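Local coordinates for UDP-N-acetylglucosamine 4-epimerase (Bacillus cereus, PDB 3M2P), which probably interconverts UDP-N-acetylglucosamine and its galacto epimer, as a nucleotide-binding member of the NAD(P)-dependent epimerase/dehydratase family, at residues Ser108-Tyr113 with His261-Asp266. Sequence-based numbering, arbitrary orientation.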
loop_
_atom_site.group_PDB
_atom_site.type_symbol
_atom_site.label_atom_id
_atom_site.label_comp_id
_atom_site.label_asym_id
_atom_site.label_seq_id
_atom_site.Cartn_x
_atom_site.Cartn_y
_atom_site.Cartn_z
ATOM N N SER A 108 9.203 4.408 6.525
ATOM C CA SER A 108 8.682 3.963 5.237
ATOM C C SER A 108 9.811 3.919 4.194
ATOM O O SER A 108 10.996 3.914 4.554
ATOM C CB SER A 108 7.538 4.850 4.774
ATOM O OG SER A 108 6.780 4.212 3.768
ATOM N N THR A 109 9.461 3.879 2.910
ATOM C CA THR A 109 10.485 3.687 1.884
ATOM C C THR A 109 10.195 4.260 0.511
ATOM O O THR A 109 9.044 4.395 0.101
ATOM C CB THR A 109 10.804 2.194 1.669
ATOM O OG1 THR A 109 11.807 2.075 0.649
ATOM C CG2 THR A 109 9.563 1.443 1.231
ATOM N N ILE A 110 11.280 4.540 -0.203
ATOM C CA ILE A 110 11.259 4.981 -1.594
ATOM C C ILE A 110 10.577 3.939 -2.479
ATOM O O ILE A 110 10.126 4.233 -3.593
ATOM C CB ILE A 110 12.711 5.275 -2.086
ATOM C CG1 ILE A 110 12.728 5.876 -3.489
ATOM C CG2 ILE A 110 13.590 4.029 -2.014
ATOM C CD1 ILE A 110 14.102 6.336 -3.901
ATOM N N SER A 111 10.490 2.722 -1.953
ATOM C CA SER A 111 9.843 1.618 -2.646
ATOM C C SER A 111 8.319 1.746 -2.673
ATOM O O SER A 111 7.614 0.788 -3.006
ATOM C CB SER A 111 10.253 0.278 -2.026
ATOM O OG SER A 111 11.655 0.092 -2.111
ATOM N N ALA A 112 7.815 2.921 -2.316
ATOM C CA ALA A 112 6.393 3.212 -2.460
ATOM C C ALA A 112 6.189 3.810 -3.837
ATOM O O ALA A 112 5.063 4.070 -4.250
ATOM C CB ALA A 112 5.932 4.185 -1.393
ATOM N N TYR A 113 7.296 4.039 -4.537
ATOM C CA TYR A 113 7.258 4.667 -5.840
ATOM C C TYR A 113 7.796 3.697 -6.876
ATOM O O TYR A 113 8.386 2.683 -6.518
ATOM C CB TYR A 113 8.130 5.907 -5.842
ATOM C CG TYR A 113 7.786 6.983 -4.831
ATOM C CD1 TYR A 113 6.596 7.682 -4.899
ATOM C CD2 TYR A 113 8.691 7.336 -3.845
ATOM C CE1 TYR A 113 6.303 8.668 -4.001
ATOM C CE2 TYR A 113 8.414 8.327 -2.947
ATOM C CZ TYR A 113 7.218 8.994 -3.021
ATOM O OH TYR A 113 6.954 10.000 -2.101
ATOM N N HIS A 261 16.137 -0.198 -12.454
ATOM C CA HIS A 261 15.332 0.994 -12.715
ATOM C C HIS A 261 15.786 2.190 -11.871
ATOM O O HIS A 261 16.444 2.019 -10.842
ATOM C CB HIS A 261 13.838 0.692 -12.522
ATOM C CG HIS A 261 13.310 -0.340 -13.474
ATOM N ND1 HIS A 261 13.171 -1.670 -13.134
ATOM C CD2 HIS A 261 12.911 -0.242 -14.766
ATOM C CE1 HIS A 261 12.700 -2.345 -14.168
ATOM N NE2 HIS A 261 12.531 -1.500 -15.171
ATOM N N SER A 262 15.455 3.399 -12.314
ATOM C CA SER A 262 15.820 4.600 -11.564
ATOM C C SER A 262 14.932 4.829 -10.345
ATOM O O SER A 262 13.722 4.645 -10.407
ATOM C CB SER A 262 15.774 5.835 -12.463
ATOM O OG SER A 262 16.965 5.951 -13.211
ATOM N N SER A 263 15.536 5.234 -9.233
ATOM C CA SER A 263 14.749 5.674 -8.083
ATOM C C SER A 263 15.445 6.757 -7.266
ATOM O O SER A 263 16.496 6.538 -6.674
ATOM C CB SER A 263 14.315 4.494 -7.198
ATOM O OG SER A 263 15.414 3.711 -6.766
ATOM N N TYR A 264 14.848 7.941 -7.259
ATOM C CA TYR A 264 15.330 9.031 -6.429
ATOM C C TYR A 264 14.188 9.967 -6.120
ATOM O O TYR A 264 13.154 9.921 -6.779
ATOM C CB TYR A 264 16.478 9.788 -7.098
ATOM C CG TYR A 264 16.257 10.183 -8.548
ATOM C CD1 TYR A 264 16.698 9.364 -9.580
ATOM C CD2 TYR A 264 15.639 11.385 -8.884
ATOM C CE1 TYR A 264 16.518 9.713 -10.900
ATOM C CE2 TYR A 264 15.449 11.742 -10.209
ATOM C CZ TYR A 264 15.901 10.903 -11.215
ATOM O OH TYR A 264 15.745 11.236 -12.544
HETATM N N MSE A 265 14.371 10.821 -5.122
HETATM C CA MSE A 265 13.285 11.676 -4.670
HETATM C C MSE A 265 13.672 13.124 -4.530
HETATM O O MSE A 265 14.821 13.470 -4.281
HETATM C CB MSE A 265 12.759 11.218 -3.311
HETATM C CG MSE A 265 12.194 9.827 -3.284
HETATM SE SE MSE A 265 12.040 9.199 -1.451
HETATM C CE MSE A 265 13.889 9.523 -0.868
ATOM N N ASP A 266 12.649 13.955 -4.646
ATOM C CA ASP A 266 12.692 15.355 -4.296
ATOM C C ASP A 266 12.428 15.470 -2.791
ATOM O O ASP A 266 11.365 15.077 -2.309
ATOM C CB ASP A 266 11.598 16.045 -5.099
ATOM C CG ASP A 266 11.418 17.474 -4.724
ATOM O OD1 ASP A 266 12.142 17.931 -3.822
ATOM O OD2 ASP A 266 10.546 18.137 -5.331
#
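Ile110, the first residue past the end of strand 103-109, carries the largest share of this contact. Its CG1 stands anti to the backbone N (chi1 -174°) and the chain runs on extended, so that CD1 reaches the backbone of 261-266, 3.6 Å from Ser263 C. Beside it, Ile110 CG1 meets SE of Met265, a selenomethionine, at 4.0 Å, the two side chains crossing obliquely. That SE also sits at the edge of the Tyr113 ring, near its plane and 4.0 Å from CE2, a Met-aromatic contact; the ring is stacked with Trp121, and its OH is hydrogen-bonded to Asn223 and Arg159. Ile110, Tyr113 and Met265 form the buried side. At its margin, partly exposed Ser263 lays CB against Ile110 CD1, its OG hydrogen-bonded to His162. The loose side is Tyr264, partly exposed and hardly covered, its CB pointing away. Within 108-113, Thr109 OG1 accepts a nearly straight bond (173°) from Ser111 N, 3.0 Å long, an ST turn opening the 3-10 segment that backbone bonds hold. The Ile110 and Tyr113 side chains thus join the C-terminal end of a parallel Rossmann-sheet strand, its exit shaped by that turn, to a loop of the C-terminal region, in the extended-SDR fold.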